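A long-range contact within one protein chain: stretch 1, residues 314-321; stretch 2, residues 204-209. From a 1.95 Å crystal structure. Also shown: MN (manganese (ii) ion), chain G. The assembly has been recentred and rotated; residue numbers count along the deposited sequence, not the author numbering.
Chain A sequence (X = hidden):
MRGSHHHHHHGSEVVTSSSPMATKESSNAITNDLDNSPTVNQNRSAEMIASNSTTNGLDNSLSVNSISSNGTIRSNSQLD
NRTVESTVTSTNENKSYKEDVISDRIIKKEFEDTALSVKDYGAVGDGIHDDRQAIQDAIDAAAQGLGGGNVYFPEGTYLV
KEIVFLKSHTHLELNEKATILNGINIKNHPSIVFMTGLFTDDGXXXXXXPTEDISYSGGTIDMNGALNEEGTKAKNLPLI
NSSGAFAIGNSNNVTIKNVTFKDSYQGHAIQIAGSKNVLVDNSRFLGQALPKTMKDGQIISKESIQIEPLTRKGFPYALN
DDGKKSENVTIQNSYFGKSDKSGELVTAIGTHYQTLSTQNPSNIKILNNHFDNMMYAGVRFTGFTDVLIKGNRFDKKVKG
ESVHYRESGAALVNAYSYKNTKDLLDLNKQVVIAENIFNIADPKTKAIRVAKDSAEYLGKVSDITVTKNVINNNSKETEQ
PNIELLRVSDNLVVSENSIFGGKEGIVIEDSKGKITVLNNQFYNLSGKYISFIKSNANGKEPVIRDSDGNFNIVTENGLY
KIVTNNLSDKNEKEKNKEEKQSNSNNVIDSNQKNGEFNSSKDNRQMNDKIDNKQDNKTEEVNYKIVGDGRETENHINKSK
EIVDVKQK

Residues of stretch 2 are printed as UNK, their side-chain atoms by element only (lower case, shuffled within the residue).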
# COMPACT_ATOMS: atom_id res chain seq x y z
N GLY A 314 -13.44 3.76 -7.50
CA GLY A 314 -12.51 2.97 -6.72
C GLY A 314 -13.16 1.90 -5.84
O GLY A 314 -12.49 1.02 -5.33
N PHE A 315 -14.47 1.98 -5.66
CA PHE A 315 -15.18 1.02 -4.82
C PHE A 315 -16.51 0.70 -5.50
O PHE A 315 -17.58 1.12 -5.05
CB PHE A 315 -15.40 1.63 -3.42
CG PHE A 315 -15.56 0.62 -2.32
CD1 PHE A 315 -14.46 -0.05 -1.81
CD2 PHE A 315 -16.82 0.33 -1.81
CE1 PHE A 315 -14.61 -1.00 -0.80
CE2 PHE A 315 -16.99 -0.61 -0.80
CZ PHE A 315 -15.87 -1.28 -0.30
N PRO A 316 -16.46 -0.05 -6.61
CA PRO A 316 -17.63 -0.45 -7.41
C PRO A 316 -18.62 -1.41 -6.77
O PRO A 316 -19.58 -1.83 -7.41
CB PRO A 316 -16.99 -1.02 -8.67
CG PRO A 316 -15.76 -1.68 -8.14
CD PRO A 316 -15.22 -0.64 -7.16
N TYR A 317 -18.40 -1.74 -5.50
CA TYR A 317 -19.26 -2.68 -4.79
C TYR A 317 -20.50 -2.03 -4.18
O TYR A 317 -21.41 -2.73 -3.73
CB TYR A 317 -18.45 -3.36 -3.68
CG TYR A 317 -17.05 -3.68 -4.15
CD1 TYR A 317 -16.84 -4.60 -5.18
CD2 TYR A 317 -15.95 -2.98 -3.65
CE1 TYR A 317 -15.56 -4.82 -5.70
CE2 TYR A 317 -14.67 -3.19 -4.15
CZ TYR A 317 -14.49 -4.11 -5.18
OH TYR A 317 -13.24 -4.30 -5.72
N ALA A 318 -20.53 -0.70 -4.18
CA ALA A 318 -21.66 0.03 -3.62
C ALA A 318 -21.95 1.29 -4.43
O ALA A 318 -21.20 1.64 -5.35
CB ALA A 318 -21.37 0.39 -2.16
N LEU A 319 -23.05 1.95 -4.09
CA LEU A 319 -23.46 3.17 -4.77
C LEU A 319 -22.83 4.44 -4.21
O LEU A 319 -22.85 5.48 -4.87
CB LEU A 319 -24.98 3.32 -4.72
CG LEU A 319 -25.81 2.36 -5.56
CD1 LEU A 319 -27.28 2.66 -5.34
CD2 LEU A 319 -25.44 2.48 -7.04
N ASN A 320 -22.27 4.37 -3.00
CA ASN A 320 -21.65 5.54 -2.37
C ASN A 320 -20.70 6.20 -3.35
O ASN A 320 -19.76 5.58 -3.84
CB ASN A 320 -20.89 5.12 -1.11
CG ASN A 320 -21.78 4.43 -0.09
OD1 ASN A 320 -21.84 4.83 1.07
ND2 ASN A 320 -22.48 3.39 -0.53
N ASP A 321 -20.92 7.49 -3.63
CA ASP A 321 -20.08 8.18 -4.59
C ASP A 321 -19.75 9.63 -4.23
O ASP A 321 -19.51 10.45 -5.13
CB ASP A 321 -20.79 8.12 -5.95
CG ASP A 321 -19.86 8.31 -7.13
OD1 ASP A 321 -18.71 7.81 -7.09
OD2 ASP A 321 -20.28 8.94 -8.12
N UNK A 204 -26.97 -3.76 -9.82
CA UNK A 204 -27.92 -3.82 -8.71
C UNK A 204 -27.28 -3.35 -7.40
O UNK A 204 -27.79 -3.65 -6.31
c UNK A 204 -28.44 -5.24 -8.54
N UNK A 205 -26.18 -2.61 -7.50
CA UNK A 205 -25.51 -2.12 -6.30
C UNK A 205 -26.46 -1.28 -5.46
O UNK A 205 -27.39 -0.68 -5.97
n UNK A 205 -21.83 -2.51 -9.10
c UNK A 205 -24.28 -1.27 -6.65
c UNK A 205 -23.03 -2.38 -8.55
o UNK A 205 -24.08 -2.51 -9.19
c UNK A 205 -23.06 -2.09 -7.06
N UNK A 206 -26.21 -1.25 -4.15
CA UNK A 206 -27.03 -0.47 -3.23
C UNK A 206 -26.10 0.42 -2.42
O UNK A 206 -24.88 0.21 -2.39
c UNK A 206 -27.83 -1.37 -2.26
c UNK A 206 -28.85 -2.21 -3.03
c UNK A 206 -26.88 -2.27 -1.48
N UNK A 207 -26.68 1.41 -1.76
CA UNK A 207 -25.91 2.32 -0.92
C UNK A 207 -25.52 1.55 0.35
O UNK A 207 -26.35 0.83 0.92
c UNK A 207 -26.77 3.53 -0.54
c UNK A 207 -25.23 5.54 -0.57
o UNK A 207 -24.61 6.45 0.02
c UNK A 207 -26.06 4.58 0.28
o UNK A 207 -25.21 5.40 -1.81
N UNK A 208 -24.27 1.67 0.78
CA UNK A 208 -23.83 0.99 2.00
C UNK A 208 -23.99 1.93 3.18
O UNK A 208 -23.44 3.03 3.19
c UNK A 208 -20.88 -1.44 1.05
c UNK A 208 -22.34 0.58 1.89
c UNK A 208 -18.91 -3.34 0.49
c UNK A 208 -22.95 -1.25 0.20
c UNK A 208 -20.10 -3.43 -0.18
n UNK A 208 -22.35 -2.35 -0.39
c UNK A 208 -21.09 -2.49 0.11
c UNK A 208 -18.67 -2.32 1.43
c UNK A 208 -19.66 -1.37 1.72
c UNK A 208 -22.10 -0.67 1.09
N UNK A 209 -24.77 1.52 4.18
CA UNK A 209 -24.95 2.36 5.35
C UNK A 209 -23.72 2.19 6.23
O UNK A 209 -22.90 1.31 5.97
MN MN G . -10.54 0.31 -4.65
O HOH W 1 -24.09 -3.20 -3.70

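Position 204 carries one side-chain atom, a carbon bonded to CA, with nothing beyond it. Its CA-to-CB bond points away from stretch 1, and its CB comes no nearer than 8.4 Å, to CD2 of L319. A lone CB defines alanine, so this is A204, which leads into the contact without taking part in it.

Position 205 holds three carbons in a chain, the third bearing one oxygen and one nitrogen. The CA-to-CB bond points toward stretch 1, and the terminal nitrogen lies 2.9 Å from O of P316. An unbranched three-carbon chain ending in an amide is glutamine. In Q205, then, NE2 donates to the carbonyl O of P316 at an N-H...acceptor angle of 168°, close to linear. Chi1 of -77° (m) and chi2 of 88° (p) bend the chain so that the amide reaches this backbone acceptor, which sits within the type I turn from F315 to A318. The methyl CD1 of L319 packs 3.4 Å from the backbone O of Q205.

Position 206 has three carbons, one at CB carrying the other two. The CA-to-CB bond points away from stretch 1, and the nearest approach of the side chain is 5.1 Å, from CB to CD1 of L319, so the contacts here belong to the main chain. Branching at CB with two terminal carbons identifies valine, V206. Its O accepts from N of L319 at 3.0 Å and 154°. Its N donates to water 1 at 2.9 Å, and the same water donates to O of Y317 at 2.7 Å, giving a second, solvent-mediated backbone link.

Position 207 shows three carbons, the third carrying two oxygens. CA-to-CB points sideways, but the end of the chain comes nearer to stretch 1: one of the two terminal oxygens lies 3.6 Å from CB of L319 and 3.3 Å from N of N320. Two oxygens on the third carbon make a carboxylate, hence glutamate, E207. That oxygen is OE1; its geometry with N of N320 does not settle whether a hydrogen bond forms.

Position 208 has one carbon leading to fused five- and six-membered rings containing eight carbons and one nitrogen. The methyl of A318 lies over one face of these rings, and the ring of F315 approaches the same system. A fused bicycle with a single nitrogen is the indole of tryptophan, W208. CB of A318 is 3.3 Å from the centroid of its five-membered ring and 12° off the normal, a CH-pi contact. F315 turns its edge to the six-membered ring, offset, with planes at 88° and centroids 5.1 Å apart; CE2 of F315 is 3.3 Å from CZ3 of W208.

Position 209 has no side-chain atoms, which means glycine, G209; it makes no contact with stretch 1.

The contact thus joins two irregular loops through polar links and aromatic packing. Hydrogen bonds from NE2 of Q205 and N of L319 fix the alignment, water 1 adds a bridge, and the indole of W208 packs against A318 and F315. The summed buried surface is 516 Å².

Stretch 2, residues 204-209: AQVEWG
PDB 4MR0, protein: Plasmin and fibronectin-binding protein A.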